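Long-range contact in MJ fibrillarin homologue (Methanocaldococcus jannaschii, PDB 1FBN), which probably methylates ribose 2'-hydroxyls of rRNA and tRNA at sites chosen by a guide RNA, with S-adenosyl-L-methionine as methyl donor: residues A26-D38 with G86-K98. Residues are numbered along the deposited sequence; the frame is centred on the assembly and turned at random.
Sequences ATKSIVKGKKVYD and GTTPSHVADIADK
The Asp94 carboxylate, on helix 87-95, meets Thr27 and the backbone of Ile30. Asp94 OD1 accepts a hydrogen bond from Ile30 N at 3.1 Å. That N-H comes from well above the carboxylate plane, 57° out of it. OD2 faces the hydroxyl of Thr27, whose exact place is less sure. Arg121 and Arg50 form salt bridges to OD1 and OD2 respectively. Thr27 CG2 packs on Ile95 CG1 at 3.8 Å. Ile30 reaches over the last helical turn: Ile30 CD1 lies 4.1 Å from Ala93 CB, and CG2 touches Asp97 CB. A water lies within hydrogen-bonding distance of Lys28 O and Asp94 O. Tyr37 lies at the helix start; chi1 of 61° puts CG between the backbone N and the carbonyl carbon and carries one face of the ring over Thr87 CG2. Thr87 CG2 lies 3.9 Å from the Tyr37 ring centroid in a CH-pi contact. The His91 ring stands at the tyrosine's edge, rim to rim, with the planes at 71°. Val36 CG2 packs on Ser90 CB at 3.8 Å. A smaller residue such as alanine at Tyr37 would probably leave the Thr87 methyl without its aromatic cover and the His91 ring without its tyrosine neighbour. The contact joins the N-terminal antiparallel sheet to the helix that follows strand 77-81 of the Rossmann-like methyltransferase fold. Thr87 is a predicted S-adenosyl-L-methionine-binding residue, so the tyrosine packs beside the probable cofactor site. At the other end, two arginines and a backbone N-H share one buried carboxylate, which is probably kept ionised.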
loop_
_atom_site.group_PDB
_atom_site.type_symbol
_atom_site.label_atom_id
_atom_site.label_comp_id
_atom_site.label_asym_id
_atom_site.label_seq_id
_atom_site.Cartn_x
_atom_site.Cartn_y
_atom_site.Cartn_z
ATOM N N ALA A 26 -13.611 0.736 3.643
ATOM C CA ALA A 26 -13.170 0.133 4.889
ATOM C C ALA A 26 -12.647 -1.280 4.681
ATOM O O ALA A 26 -12.763 -1.850 3.594
ATOM C CB ALA A 26 -14.331 0.114 5.889
ATOM N N THR A 27 -12.009 -1.811 5.718
ATOM C CA THR A 27 -11.508 -3.177 5.693
ATOM C C THR A 27 -12.099 -3.894 6.911
ATOM O O THR A 27 -12.519 -3.254 7.885
ATOM C CB THR A 27 -9.956 -3.253 5.722
ATOM O OG1 THR A 27 -9.451 -2.505 6.831
ATOM C CG2 THR A 27 -9.361 -2.711 4.430
ATOM N N LYS A 28 -12.207 -5.214 6.814
ATOM C CA LYS A 28 -12.738 -6.026 7.898
ATOM C C LYS A 28 -11.574 -6.319 8.856
ATOM O O LYS A 28 -10.640 -7.047 8.514
ATOM C CB LYS A 28 -13.321 -7.314 7.320
ATOM C CG LYS A 28 -14.122 -8.138 8.293
ATOM C CD LYS A 28 -14.730 -9.336 7.589
ATOM C CE LYS A 28 -15.757 -8.910 6.560
ATOM N NZ LYS A 28 -16.364 -10.088 5.880
ATOM N N SER A 29 -11.623 -5.710 10.039
ATOM C CA SER A 29 -10.573 -5.855 11.053
ATOM C C SER A 29 -10.225 -7.286 11.476
ATOM O O SER A 29 -11.117 -8.102 11.729
ATOM C CB SER A 29 -10.944 -5.032 12.293
ATOM O OG SER A 29 -9.955 -5.135 13.305
ATOM N N ILE A 30 -8.927 -7.588 11.535
ATOM C CA ILE A 30 -8.473 -8.910 11.974
ATOM C C ILE A 30 -8.102 -8.916 13.470
ATOM O O ILE A 30 -7.704 -9.942 14.016
ATOM C CB ILE A 30 -7.291 -9.466 11.130
ATOM C CG1 ILE A 30 -6.088 -8.527 11.194
ATOM C CG2 ILE A 30 -7.741 -9.734 9.701
ATOM C CD1 ILE A 30 -4.829 -9.114 10.593
ATOM N N VAL A 31 -8.196 -7.751 14.108
ATOM C CA VAL A 31 -7.930 -7.603 15.545
ATOM C C VAL A 31 -9.050 -6.722 16.094
ATOM O O VAL A 31 -8.907 -5.501 16.219
ATOM C CB VAL A 31 -6.565 -6.937 15.848
ATOM C CG1 VAL A 31 -6.366 -6.824 17.361
ATOM C CG2 VAL A 31 -5.435 -7.745 15.238
ATOM N N LYS A 32 -10.172 -7.357 16.407
ATOM C CA LYS A 32 -11.345 -6.655 16.907
ATOM C C LYS A 32 -11.179 -6.040 18.292
ATOM O O LYS A 32 -10.463 -6.568 19.150
ATOM C CB LYS A 32 -12.557 -7.578 16.832
ATOM C CG LYS A 32 -12.698 -8.191 15.436
ATOM C CD LYS A 32 -13.945 -9.034 15.234
ATOM C CE LYS A 32 -14.014 -10.223 16.175
ATOM N NZ LYS A 32 -14.351 -9.816 17.573
ATOM N N GLY A 33 -11.814 -4.887 18.477
ATOM C CA GLY A 33 -11.737 -4.177 19.738
ATOM C C GLY A 33 -10.515 -3.282 19.812
ATOM O O GLY A 33 -10.148 -2.808 20.891
ATOM N N LYS A 34 -9.886 -3.036 18.666
ATOM C CA LYS A 34 -8.697 -2.196 18.628
ATOM C C LYS A 34 -8.706 -1.171 17.507
ATOM O O LYS A 34 -9.045 -1.480 16.363
ATOM C CB LYS A 34 -7.435 -3.060 18.496
ATOM C CG LYS A 34 -6.117 -2.280 18.595
ATOM C CD LYS A 34 -4.913 -3.162 18.271
ATOM C CE LYS A 34 -3.600 -2.550 18.753
ATOM N NZ LYS A 34 -3.352 -1.188 18.205
ATOM N N LYS A 35 -8.369 0.065 17.859
ATOM C CA LYS A 35 -8.263 1.136 16.885
ATOM C C LYS A 35 -6.767 1.401 16.739
ATOM O O LYS A 35 -6.070 1.655 17.727
ATOM C CB LYS A 35 -8.989 2.398 17.355
ATOM C CG LYS A 35 -10.499 2.305 17.258
ATOM C CD LYS A 35 -11.151 3.654 17.493
ATOM C CE LYS A 35 -12.665 3.564 17.380
ATOM N NZ LYS A 35 -13.298 4.904 17.504
ATOM N N VAL A 36 -6.268 1.261 15.516
ATOM C CA VAL A 36 -4.854 1.476 15.229
ATOM C C VAL A 36 -4.487 2.957 15.281
ATOM O O VAL A 36 -3.508 3.333 15.929
ATOM C CB VAL A 36 -4.475 0.893 13.842
ATOM C CG1 VAL A 36 -3.015 1.188 13.513
ATOM C CG2 VAL A 36 -4.725 -0.604 13.823
ATOM N N TYR A 37 -5.295 3.791 14.630
ATOM C CA TYR A 37 -5.044 5.231 14.576
ATOM C C TYR A 37 -6.294 6.086 14.798
ATOM O O TYR A 37 -6.475 7.127 14.159
ATOM C CB TYR A 37 -4.375 5.593 13.240
ATOM C CG TYR A 37 -5.196 5.275 12.000
ATOM C CD1 TYR A 37 -5.325 3.963 11.532
ATOM C CD2 TYR A 37 -5.821 6.296 11.279
ATOM C CE1 TYR A 37 -6.058 3.680 10.372
ATOM C CE2 TYR A 37 -6.552 6.026 10.122
ATOM C CZ TYR A 37 -6.667 4.721 9.672
ATOM O OH TYR A 37 -7.387 4.473 8.525
ATOM N N ASP A 38 -7.140 5.643 15.723
ATOM C CA ASP A 38 -8.385 6.329 16.068
ATOM C C ASP A 38 -9.327 6.489 14.865
ATOM O O ASP A 38 -9.996 7.510 14.702
ATOM C CB ASP A 38 -8.090 7.683 16.735
ATOM C CG ASP A 38 -9.235 8.166 17.623
ATOM O OD1 ASP A 38 -9.584 7.455 18.594
ATOM O OD2 ASP A 38 -9.779 9.259 17.349
ATOM N N GLY A 86 1.992 2.472 10.998
ATOM C CA GLY A 86 1.058 1.360 11.048
ATOM C C GLY A 86 -0.257 1.513 10.306
ATOM O O GLY A 86 -0.961 0.523 10.116
ATOM N N THR A 87 -0.571 2.726 9.854
ATOM C CA THR A 87 -1.831 3.006 9.149
ATOM C C THR A 87 -2.128 2.094 7.962
ATOM O O THR A 87 -2.999 1.235 8.051
ATOM C CB THR A 87 -1.916 4.483 8.692
ATOM O OG1 THR A 87 -1.762 5.345 9.826
ATOM C CG2 THR A 87 -3.259 4.769 8.042
ATOM N N THR A 88 -1.413 2.275 6.854
ATOM C CA THR A 88 -1.648 1.443 5.676
ATOM C C THR A 88 -1.371 -0.040 5.947
ATOM O O THR A 88 -2.167 -0.894 5.555
ATOM C CB THR A 88 -0.867 1.951 4.444
ATOM O OG1 THR A 88 -1.252 3.305 4.173
ATOM C CG2 THR A 88 -1.175 1.101 3.215
ATOM N N PRO A 89 -0.253 -0.367 6.634
ATOM C CA PRO A 89 0.038 -1.778 6.918
ATOM C C PRO A 89 -1.090 -2.494 7.666
ATOM O O PRO A 89 -1.346 -3.664 7.419
ATOM C CB PRO A 89 1.305 -1.692 7.762
ATOM C CG PRO A 89 2.017 -0.540 7.144
ATOM C CD PRO A 89 0.899 0.476 7.008
ATOM N N SER A 90 -1.783 -1.797 8.562
ATOM C CA SER A 90 -2.871 -2.437 9.301
ATOM C C SER A 90 -4.032 -2.833 8.383
ATOM O O SER A 90 -4.596 -3.920 8.521
ATOM C CB SER A 90 -3.359 -1.548 10.448
ATOM O OG SER A 90 -3.938 -0.346 9.979
ATOM N N HIS A 91 -4.362 -1.963 7.432
ATOM C CA HIS A 91 -5.448 -2.232 6.493
ATOM C C HIS A 91 -5.072 -3.299 5.477
ATOM O O HIS A 91 -5.913 -4.104 5.079
ATOM C CB HIS A 91 -5.892 -0.948 5.786
ATOM C CG HIS A 91 -6.750 -0.060 6.633
ATOM N ND1 HIS A 91 -6.268 1.070 7.260
ATOM C CD2 HIS A 91 -8.063 -0.134 6.953
ATOM C CE1 HIS A 91 -7.249 1.654 7.926
ATOM N NE2 HIS A 91 -8.349 0.944 7.755
ATOM N N VAL A 92 -3.812 -3.299 5.048
ATOM C CA VAL A 92 -3.337 -4.295 4.091
ATOM C C VAL A 92 -3.394 -5.677 4.752
ATOM O O VAL A 92 -3.726 -6.666 4.099
ATOM C CB VAL A 92 -1.896 -3.989 3.609
ATOM C CG1 VAL A 92 -1.347 -5.153 2.795
ATOM C CG2 VAL A 92 -1.882 -2.716 2.763
ATOM N N ALA A 93 -3.107 -5.721 6.056
ATOM C CA ALA A 93 -3.137 -6.963 6.831
ATOM C C ALA A 93 -4.571 -7.480 6.958
ATOM O O ALA A 93 -4.803 -8.690 7.007
ATOM C CB ALA A 93 -2.535 -6.735 8.205
ATOM N N ASP A 94 -5.527 -6.557 7.029
ATOM C CA ASP A 94 -6.940 -6.915 7.109
ATOM C C ASP A 94 -7.360 -7.584 5.806
ATOM O O ASP A 94 -8.057 -8.594 5.818
ATOM C CB ASP A 94 -7.807 -5.670 7.313
ATOM C CG ASP A 94 -7.773 -5.149 8.732
ATOM O OD1 ASP A 94 -7.254 -5.843 9.633
ATOM O OD2 ASP A 94 -8.286 -4.035 8.953
ATOM N N ILE A 95 -6.942 -6.995 4.685
ATOM C CA ILE A 95 -7.262 -7.510 3.355
ATOM C C ILE A 95 -6.652 -8.894 3.153
ATOM O O ILE A 95 -7.358 -9.857 2.859
ATOM C CB ILE A 95 -6.738 -6.558 2.247
ATOM C CG1 ILE A 95 -7.351 -5.167 2.422
ATOM C CG2 ILE A 95 -7.070 -7.112 0.863
ATOM C CD1 ILE A 95 -6.612 -4.077 1.680
ATOM N N ALA A 96 -5.335 -8.980 3.308
ATOM C CA ALA A 96 -4.617 -10.237 3.146
ATOM C C ALA A 96 -4.597 -11.041 4.455
ATOM O O ALA A 96 -3.532 -11.388 4.977
ATOM C CB ALA A 96 -3.211 -9.960 2.660
ATOM N N ASP A 97 -5.787 -11.350 4.965
ATOM C CA ASP A 97 -5.930 -12.097 6.211
ATOM C C ASP A 97 -5.447 -13.543 6.114
ATOM O O ASP A 97 -5.152 -14.171 7.132
ATOM C CB ASP A 97 -7.377 -12.031 6.720
ATOM C CG ASP A 97 -8.382 -12.655 5.756
ATOM O OD1 ASP A 97 -8.319 -12.379 4.540
ATOM O OD2 ASP A 97 -9.254 -13.415 6.230
ATOM N N LYS A 98 -5.367 -14.060 4.890
ATOM C CA LYS A 98 -4.888 -15.421 4.640
ATOM C C LYS A 98 -3.474 -15.352 4.043
ATOM O O LYS A 98 -2.945 -16.352 3.550
ATOM C CB LYS A 98 -5.814 -16.144 3.658
ATOM C CG LYS A 98 -7.282 -16.225 4.057
ATOM C CD LYS A 98 -7.533 -17.229 5.170
ATOM C CE LYS A 98 -7.305 -16.624 6.547
ATOM N NZ LYS A 98 -7.478 -17.626 7.638
HETATM O O HOH W 1 -10.395 -9.348 7.134
#